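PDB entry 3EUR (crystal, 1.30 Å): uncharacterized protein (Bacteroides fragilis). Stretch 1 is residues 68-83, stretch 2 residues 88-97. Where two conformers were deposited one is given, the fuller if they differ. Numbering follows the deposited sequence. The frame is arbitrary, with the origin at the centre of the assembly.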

ATOM      1  N   LEU A  68      -4.396  -2.641 -11.833  1.00  7.38           N
ATOM      2  CA  LEU A  68      -3.978  -2.561 -10.439  1.00  7.21           C
ATOM      3  C   LEU A  68      -2.805  -1.649 -10.303  1.00  7.26           C
ATOM      4  O   LEU A  68      -1.863  -1.715 -11.084  1.00  7.88           O
ATOM      5  CB  LEU A  68      -3.615  -3.972  -9.921  1.00  7.84           C
ATOM      6  CG  LEU A  68      -3.254  -4.098  -8.424  1.00  8.35           C
ATOM      7  CD1 LEU A  68      -3.791  -5.457  -7.900  1.00 11.01           C
ATOM      8  CD2 LEU A  68      -1.840  -3.891  -8.153  1.00 10.52           C
ATOM      9  N   LYS A  69      -2.842  -0.797  -9.280  1.00  6.97           N
ATOM     10  CA  LYS A  69      -1.746   0.052  -8.916  1.00  7.79           C
ATOM     11  C   LYS A  69      -1.417  -0.180  -7.437  1.00  7.52           C
ATOM     12  O   LYS A  69      -2.305  -0.287  -6.612  1.00  7.97           O
ATOM     13  CB  LYS A  69      -2.012   1.534  -9.185  1.00  9.49           C
ATOM     14  CG  LYS A  69      -2.154   1.817 -10.695  1.00 11.75           C
ATOM     15  CD  LYS A  69      -2.358   3.229 -11.030  1.00 15.54           C
ATOM     16  CE  LYS A  69      -1.071   4.066 -10.804  1.00 18.78           C
ATOM     17  NZ  LYS A  69       0.096   3.740 -11.677  1.00 24.31           N
ATOM     18  N   VAL A  70      -0.147  -0.224  -7.151  1.00  8.83           N
ATOM     19  CA  VAL A  70       0.385  -0.363  -5.805  1.00  8.30           C
ATOM     20  C   VAL A  70       0.605   1.046  -5.228  1.00  9.33           C
ATOM     21  O   VAL A  70       1.292   1.887  -5.847  1.00 10.49           O
ATOM     22  CB  VAL A  70       1.692  -1.150  -5.779  1.00  9.52           C
ATOM     23  CG1 VAL A  70       2.271  -1.212  -4.357  1.00 11.33           C
ATOM     24  CG2 VAL A  70       1.510  -2.577  -6.334  1.00 11.13           C
ATOM     25  N   LEU A  71       0.030   1.292  -4.047  1.00  8.90           N
ATOM     26  CA  LEU A  71       0.252   2.502  -3.263  1.00  8.74           C
ATOM     27  C   LEU A  71       0.926   2.060  -1.985  1.00  8.69           C
ATOM     28  O   LEU A  71       0.312   1.431  -1.128  1.00  9.26           O
ATOM     29  CB  LEU A  71      -1.084   3.196  -2.991  1.00  9.21           C
ATOM     30  CG  LEU A  71      -0.970   4.497  -2.190  1.00 10.74           C
ATOM     31  CD1 LEU A  71      -0.093   5.507  -2.859  1.00 12.96           C
ATOM     32  CD2 LEU A  71      -2.373   5.034  -1.958  1.00 12.04           C
ATOM     33  N   SER A  72       2.225   2.322  -1.890  1.00  9.40           N
ATOM     34  CA  SER A  72       2.979   2.040  -0.690  0.70 10.32           C
ATOM     35  C   SER A  72       2.942   3.235   0.241  1.00 10.40           C
ATOM     36  O   SER A  72       3.143   4.390  -0.190  1.00 12.02           O
ATOM     37  CB  SER A  72       4.413   1.713  -1.017  0.70 12.36           C
ATOM     38  OG  SER A  72       5.319   1.985   0.056  0.70 18.89           O
ATOM     39  N   ILE A  73       2.701   3.000   1.516  1.00 10.28           N
ATOM     40  CA  ILE A  73       2.609   4.071   2.501  1.00 10.34           C
ATOM     41  C   ILE A  73       3.428   3.741   3.726  1.00 11.14           C
ATOM     42  O   ILE A  73       3.234   2.682   4.354  1.00 11.42           O
ATOM     43  CB  ILE A  73       1.145   4.395   2.880  1.00 11.12           C
ATOM     44  CG1 ILE A  73       1.053   5.582   3.844  1.00 12.97           C
ATOM     45  CG2 ILE A  73       0.365   3.261   3.475  1.00 15.01           C
ATOM     46  CD1 ILE A  73       1.590   6.926   3.266  1.00 16.51           C
ATOM     47  N   TYR A  74       4.310   4.660   4.076  1.00 11.56           N
ATOM     48  CA  TYR A  74       5.111   4.590   5.277  1.00 11.25           C
ATOM     49  C   TYR A  74       4.498   5.448   6.347  1.00 11.35           C
ATOM     50  O   TYR A  74       4.373   6.667   6.169  1.00 12.90           O
ATOM     51  CB  TYR A  74       6.510   5.090   4.947  1.00 12.77           C
ATOM     52  CG  TYR A  74       7.433   5.178   6.143  1.00 13.21           C
ATOM     53  CD1 TYR A  74       7.839   4.070   6.809  1.00 16.72           C
ATOM     54  CD2 TYR A  74       7.984   6.359   6.532  1.00 15.58           C
ATOM     55  CE1 TYR A  74       8.685   4.158   7.895  1.00 16.21           C
ATOM     56  CE2 TYR A  74       8.824   6.450   7.648  1.00 17.49           C
ATOM     57  CZ  TYR A  74       9.187   5.345   8.297  1.00 14.09           C
ATOM     58  OH  TYR A  74      10.033   5.421   9.386  1.00 18.53           O
ATOM     59  N   PRO A  75       4.092   4.850   7.500  1.00 12.15           N
ATOM     60  CA  PRO A  75       3.321   5.619   8.495  1.00 12.82           C
ATOM     61  C   PRO A  75       4.132   6.097   9.691  1.00 14.20           C
ATOM     62  O   PRO A  75       3.570   6.664  10.619  1.00 16.11           O
ATOM     63  CB  PRO A  75       2.315   4.599   8.972  1.00 14.28           C
ATOM     64  CG  PRO A  75       3.100   3.323   8.966  1.00 13.90           C
ATOM     65  CD  PRO A  75       3.937   3.389   7.733  1.00 12.16           C
ATOM     66  N   ASP A  76       5.401   5.796   9.711  1.00 14.85           N
ATOM     67  CA  ASP A  76       6.271   6.076  10.882  1.00 17.29           C
ATOM     68  C   ASP A  76       7.184   7.295  10.670  1.00 19.55           C
ATOM     69  O   ASP A  76       7.001   8.059   9.735  1.00 20.88           O
ATOM     70  CB  ASP A  76       7.072   4.838  11.238  1.00 17.68           C
ATOM     71  CG  ASP A  76       6.201   3.677  11.705  1.00 18.73           C
ATOM     72  OD1 ASP A  76       5.170   3.941  12.345  1.00 20.10           O
ATOM     73  OD2 ASP A  76       6.549   2.520  11.361  1.00 22.02           O
ATOM     74  N   GLU A  77       8.153   7.515  11.571  1.00 21.00           N
ATOM     75  CA  GLU A  77       8.891   8.820  11.712  1.00 23.94           C
ATOM     76  C   GLU A  77      10.215   8.930  11.004  1.00 24.04           C
ATOM     77  O   GLU A  77      10.784  10.042  10.916  1.00 25.87           O
ATOM     78  CB  GLU A  77       9.188   9.099  13.210  1.00 25.69           C
ATOM     79  CG  GLU A  77       7.944   9.262  14.035  1.00 29.06           C
ATOM     80  CD  GLU A  77       7.341   7.941  14.455  1.00 34.32           C
ATOM     81  OE1 GLU A  77       7.930   6.871  14.143  1.00 37.52           O
ATOM     82  OE2 GLU A  77       6.262   7.965  15.079  1.00 40.18           O
ATOM     83  N   GLU A  78      10.775   7.829  10.519  1.00 24.95           N
ATOM     84  CA  GLU A  78      12.153   7.834  10.029  1.00 25.92           C
ATOM     85  C   GLU A  78      12.216   8.157   8.570  1.00 25.19           C
ATOM     86  O   GLU A  78      12.581   7.306   7.728  1.00 24.60           O
ATOM     87  CB  GLU A  78      12.847   6.499  10.319  1.00 27.54           C
ATOM     88  CG  GLU A  78      12.863   6.169  11.750  1.00 29.45           C
ATOM     89  CD  GLU A  78      13.608   7.230  12.523  1.00 30.51           C
ATOM     90  OE1 GLU A  78      14.731   7.590  12.095  1.00 33.11           O
ATOM     91  OE2 GLU A  78      13.044   7.741  13.501  1.00 30.67           O
ATOM     92  N   LEU A  79      11.922   9.411   8.269  1.00 25.62           N
ATOM     93  CA  LEU A  79      11.861   9.841   6.889  1.00 26.04           C
ATOM     94  C   LEU A  79      13.196   9.630   6.188  1.00 27.06           C
ATOM     95  O   LEU A  79      13.245   9.233   5.051  1.00 26.19           O
ATOM     96  CB  LEU A  79      11.355  11.282   6.776  1.00 25.98           C
ATOM     97  CG  LEU A  79      11.239  11.795   5.331  1.00 28.33           C
ATOM     98  CD1 LEU A  79      10.295  10.929   4.501  1.00 30.04           C
ATOM     99  CD2 LEU A  79      10.801  13.250   5.276  1.00 30.87           C
ATOM    100  N   ASP A  80      14.308   9.931   6.862  1.00 27.76           N
ATOM    101  CA  ASP A  80      15.597   9.765   6.206  1.00 27.74           C
ATOM    102  C   ASP A  80      15.867   8.298   5.781  1.00 27.30           C
ATOM    103  O   ASP A  80      16.417   8.028   4.718  1.00 27.50           O
ATOM    104  CB  ASP A  80      16.718  10.370   7.092  0.80 28.19           C
ATOM    105  CG  ASP A  80      16.719  11.909   7.054  0.80 30.46           C
ATOM    106  OD1 ASP A  80      15.871  12.486   6.348  0.80 33.29           O
ATOM    107  OD2 ASP A  80      17.590  12.566   7.678  0.80 33.95           O
ATOM    108  N   GLU A  81      15.485   7.379   6.631  1.00 27.96           N
ATOM    109  CA  GLU A  81      15.604   5.951   6.345  1.00 29.08           C
ATOM    110  C   GLU A  81      14.653   5.457   5.262  1.00 28.48           C
ATOM    111  O   GLU A  81      15.048   4.635   4.433  1.00 29.43           O
ATOM    112  CB  GLU A  81      15.328   5.157   7.601  1.00 29.99           C
ATOM    113  CG  GLU A  81      15.746   3.705   7.475  1.00 34.34           C
ATOM    114  CD  GLU A  81      15.573   2.944   8.772  1.00 39.10           C
ATOM    115  OE1 GLU A  81      15.275   3.624   9.780  1.00 42.40           O
ATOM    116  OE2 GLU A  81      15.719   1.677   8.777  1.00 42.18           O
ATOM    117  N   TRP A  82      13.392   5.883   5.314  1.00 26.17           N
ATOM    118  CA  TRP A  82      12.506   5.686   4.166  1.00 24.50           C
ATOM    119  C   TRP A  82      13.150   6.238   2.903  1.00 26.06           C
ATOM    120  O   TRP A  82      13.167   5.564   1.865  1.00 25.16           O
ATOM    121  CB  TRP A  82      11.194   6.364   4.387  1.00 22.50           C
ATOM    122  CG  TRP A  82      10.254   6.123   3.250  1.00 22.30           C
ATOM    123  CD1 TRP A  82       9.462   5.024   3.075  1.00 21.62           C
ATOM    124  CD2 TRP A  82      10.025   6.981   2.148  1.00 23.33           C
ATOM    125  NE1 TRP A  82       8.775   5.126   1.901  1.00 20.91           N
ATOM    126  CE2 TRP A  82       9.056   6.351   1.343  1.00 20.92           C
ATOM    127  CE3 TRP A  82      10.498   8.244   1.773  1.00 22.49           C
ATOM    128  CZ2 TRP A  82       8.585   6.925   0.154  1.00 23.42           C
ATOM    129  CZ3 TRP A  82      10.053   8.802   0.566  1.00 23.97           C
ATOM    130  CH2 TRP A  82       9.071   8.148  -0.196  1.00 24.07           C
ATOM    131  N   LYS A  83      13.709   7.453   2.964  1.00 26.27           N
ATOM    132  CA  LYS A  83      14.367   8.012   1.792  1.00 28.49           C
ATOM    133  C   LYS A  83      15.543   7.115   1.393  1.00 29.77           C
ATOM    134  O   LYS A  83      15.808   6.952   0.213  1.00 30.64           O
ATOM    135  CB  LYS A  83      14.754   9.492   2.008  1.00 29.59           C
ATOM    136  CG  LYS A  83      13.490  10.376   1.960  1.00 31.93           C
ATOM    137  CD  LYS A  83      13.705  11.858   1.655  0.80 34.91           C
ATOM    138  CE  LYS A  83      12.358  12.596   1.474  0.80 35.32           C
ATOM    139  NZ  LYS A  83      11.974  12.986   0.066  0.80 35.84           N
ATOM    140  N   ASP A  88      14.133   0.716  -3.178  1.00 17.33           N
ATOM    141  CA  ASP A  88      13.831  -0.701  -3.047  1.00 18.67           C
ATOM    142  C   ASP A  88      12.496  -1.035  -3.708  1.00 16.60           C
ATOM    143  O   ASP A  88      12.269  -2.173  -4.140  1.00 16.07           O
ATOM    144  CB  ASP A  88      13.721  -1.115  -1.572  1.00 20.18           C
ATOM    145  CG  ASP A  88      15.017  -1.002  -0.822  1.00 24.00           C
ATOM    146  OD1 ASP A  88      16.048  -0.707  -1.463  1.00 27.11           O
ATOM    147  OD2 ASP A  88      14.979  -1.217   0.406  1.00 29.36           O
ATOM    148  N   PHE A  89      11.597  -0.066  -3.736  1.00 16.15           N
ATOM    149  CA  PHE A  89      10.278  -0.228  -4.303  1.00 16.22           C
ATOM    150  C   PHE A  89      10.364  -0.189  -5.815  1.00 16.38           C
ATOM    151  O   PHE A  89      11.245   0.449  -6.369  1.00 20.20           O
ATOM    152  CB  PHE A  89       9.360   0.911  -3.816  1.00 15.58           C
ATOM    153  CG  PHE A  89       9.105   0.896  -2.326  1.00 16.84           C
ATOM    154  CD1 PHE A  89       8.190   0.028  -1.770  1.00 19.27           C
ATOM    155  CD2 PHE A  89       9.861   1.652  -1.488  1.00 22.14           C
ATOM    156  CE1 PHE A  89       7.969  -0.020  -0.381  1.00 20.72           C
ATOM    157  CE2 PHE A  89       9.671   1.585  -0.105  1.00 26.64           C
ATOM    158  CZ  PHE A  89       8.713   0.731   0.429  1.00 24.37           C
ATOM    159  N   ALA A  90       9.484  -0.883  -6.503  1.00 15.70           N
ATOM    160  CA  ALA A  90       9.407  -0.713  -7.933  1.00 15.86           C
ATOM    161  C   ALA A  90       9.082   0.722  -8.298  1.00 16.16           C
ATOM    162  O   ALA A  90       8.215   1.341  -7.682  1.00 15.65           O
ATOM    163  CB  ALA A  90       8.371  -1.677  -8.533  1.00 16.44           C
ATOM    164  N   LYS A  91       9.738   1.249  -9.343  1.00 20.08           N
ATOM    165  CA  LYS A  91       9.501   2.639  -9.749  1.00 20.40           C
ATOM    166  C   LYS A  91       8.059   2.910 -10.171  1.00 19.84           C
ATOM    167  O   LYS A  91       7.531   4.007  -9.995  1.00 20.09           O
ATOM    168  CB  LYS A  91      10.472   3.063 -10.894  1.00 23.03           C
ATOM    169  CG  LYS A  91      10.183   2.383 -12.225  0.80 27.93           C
ATOM    170  CD  LYS A  91      11.171   2.792 -13.353  0.80 32.63           C
ATOM    171  CE  LYS A  91      11.685   1.565 -14.110  0.80 35.23           C
ATOM    172  NZ  LYS A  91      12.945   1.856 -14.811  0.80 37.73           N
ATOM    173  N   GLU A  92       7.422   1.878 -10.713  1.00 18.30           N
ATOM    174  CA  GLU A  92       6.042   1.975 -11.170  1.00 18.85           C
ATOM    175  C   GLU A  92       5.063   2.200 -10.020  1.00 15.59           C
ATOM    176  O   GLU A  92       4.002   2.794 -10.215  1.00 16.74           O
ATOM    177  CB  GLU A  92       5.651   0.721 -11.954  1.00 20.86           C
ATOM    178  CG  GLU A  92       6.420   0.535 -13.252  1.00 25.79           C
ATOM    179  CD  GLU A  92       7.878   0.190 -13.020  1.00 28.94           C
ATOM    180  OE1 GLU A  92       8.204  -0.319 -11.927  1.00 26.82           O
ATOM    181  OE2 GLU A  92       8.698   0.427 -13.932  1.00 34.81           O
ATOM    182  N   TRP A  93       5.410   1.726  -8.827  1.00 13.36           N
ATOM    183  CA  TRP A  93       4.517   1.868  -7.695  1.00 12.69           C
ATOM    184  C   TRP A  93       4.495   3.340  -7.259  1.00 12.21           C
ATOM    185  O   TRP A  93       5.421   4.104  -7.604  1.00 13.84           O
ATOM    186  CB  TRP A  93       4.982   0.997  -6.527  1.00 11.90           C
ATOM    187  CG  TRP A  93       5.116  -0.465  -6.847  1.00 11.09           C
ATOM    188  CD1 TRP A  93       4.647  -1.143  -7.944  1.00 12.14           C
ATOM    189  CD2 TRP A  93       5.763  -1.425  -6.022  1.00 12.09           C
ATOM    190  NE1 TRP A  93       4.989  -2.458  -7.838  1.00 12.82           N
ATOM    191  CE2 TRP A  93       5.666  -2.671  -6.681  1.00 12.46           C
ATOM    192  CE3 TRP A  93       6.440  -1.358  -4.799  1.00 12.64           C
ATOM    193  CZ2 TRP A  93       6.261  -3.830  -6.177  1.00 13.91           C
ATOM    194  CZ3 TRP A  93       6.990  -2.507  -4.304  1.00 14.17           C
ATOM    195  CH2 TRP A  93       6.899  -3.722  -5.003  1.00 12.87           C
ATOM    196  N   THR A  94       3.458   3.709  -6.518  1.00 10.13           N
ATOM    197  CA  THR A  94       3.356   5.044  -5.938  1.00 10.67           C
ATOM    198  C   THR A  94       3.792   4.912  -4.486  1.00 10.99           C
ATOM    199  O   THR A  94       3.135   4.230  -3.713  1.00 12.23           O
ATOM    200  CB  THR A  94       1.956   5.568  -6.092  1.00 11.01           C
ATOM    201  OG1 THR A  94       1.594   5.594  -7.492  1.00 12.91           O
ATOM    202  CG2 THR A  94       1.860   6.996  -5.485  1.00 12.61           C
ATOM    203  N   ASN A  95       4.928   5.513  -4.140  1.00 12.27           N
ATOM    204  CA  ASN A  95       5.597   5.261  -2.894  0.60 12.66           C
ATOM    205  C   ASN A  95       5.612   6.543  -2.057  1.00 12.65           C
ATOM    206  O   ASN A  95       6.303   7.469  -2.406  1.00 14.14           O
ATOM    207  CB  ASN A  95       7.008   4.736  -3.234  0.60 12.89           C
ATOM    208  CG  ASN A  95       6.973   3.468  -4.165  0.60 11.68           C
ATOM    209  OD1 ASN A  95       6.318   2.473  -3.794  0.60 12.23           O
ATOM    210  ND2 ASN A  95       7.716   3.481  -5.351  0.60 13.11           N
ATOM    211  N   GLY A  96       4.821   6.602  -0.996  1.00 12.47           N
ATOM    212  CA  GLY A  96       4.697   7.797  -0.204  1.00 12.93           C
ATOM    213  C   GLY A  96       4.876   7.577   1.277  1.00 13.34           C
ATOM    214  O   GLY A  96       4.916   6.453   1.762  1.00 13.60           O
ATOM    215  N   TYR A  97       5.000   8.686   1.984  1.00 12.82           N
ATOM    216  CA  TYR A  97       5.039   8.698   3.445  1.00 13.55           C
ATOM    217  C   TYR A  97       3.949   9.597   4.008  1.00 13.17           C
ATOM    218  O   TYR A  97       3.419  10.479   3.350  1.00 13.09           O
ATOM    219  CB  TYR A  97       6.440   9.096   3.966  1.00 15.19           C
ATOM    220  CG  TYR A  97       6.881  10.487   3.593  1.00 15.70           C
ATOM    221  CD1 TYR A  97       6.697  11.554   4.478  1.00 15.94           C
ATOM    222  CD2 TYR A  97       7.515  10.746   2.390  1.00 15.84           C
ATOM    223  CE1 TYR A  97       7.152  12.857   4.149  1.00 16.77           C
ATOM    224  CE2 TYR A  97       7.989  12.023   2.084  1.00 17.46           C
ATOM    225  CZ  TYR A  97       7.795  13.053   2.967  1.00 16.22           C
ATOM    226  OH  TYR A  97       8.283  14.309   2.621  1.00 20.20           O
TER
HETATM  227  O   HOH W   1       1.271   3.139  -8.694  1.00 21.59           O
HETATM  228  O   HOH W   2       9.296  14.560   0.168  1.00 24.22           O

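How are the two backbones joined? Strands 68-74 and 94-97 run parallel, their directions 18° apart, and four hydrogen bonds connect them. Thr-94 N donates to Val-70 O (2.9 Å), Ser-72 N to Thr-94 O (2.8 Å), Gly-96 N to Ser-72 O (2.9 Å) and Tyr-74 N to Gly-96 O (3.0 Å). As parallel pairing requires, the bonds alternate in direction, and side chains fall on alternating faces: Leu-71, Ile-73 and Thr-94 on one, Ser-72, Tyr-74, Asn-95 and Tyr-97 on the other.

What does the Tyr-97 conformation achieve? With chi1 at 63° (p) and chi2 at 96°, its ring lies beneath the start of the helix. Leu-79, in its t,p rotamer, places CD1 almost on the ring normal, 3.3 Å from the Tyr-97 ring centroid, a close CH-pi contact. Trp-82, with chi1 t, brings CZ3 within 3.7 Å of Tyr-97 CD2; the planes meet obliquely at 59°. At the polar end, water 2 links Tyr-97 OH (2.7 Å) to Lys-83 NZ (3.1 Å).

Why does Trp-93 fit against Val-70? A type I turn from Ala-90 to Trp-93 precedes the strand, and Trp-93 adopts chi1 m with chi2 at -13°. Its five-membered ring thus offers a face to Val-70, whose CB sits 3.8 Å from that ring's centroid, 20° off the normal.

How are polar side chains accommodated? Asn-95, with chi1 m, turns ND2 back to Ala-90 O (3.2 Å), a hydrogen bond tying strand to turn, while its OD1 is buried without a polar partner, 3.5 Å from Ser-72 CB. Thr-94, also m, directs OG1 to water 1 (2.8 Å), which donates to Val-70 O and Glu-92 O (both 3.1 Å) and so bridges the stretches.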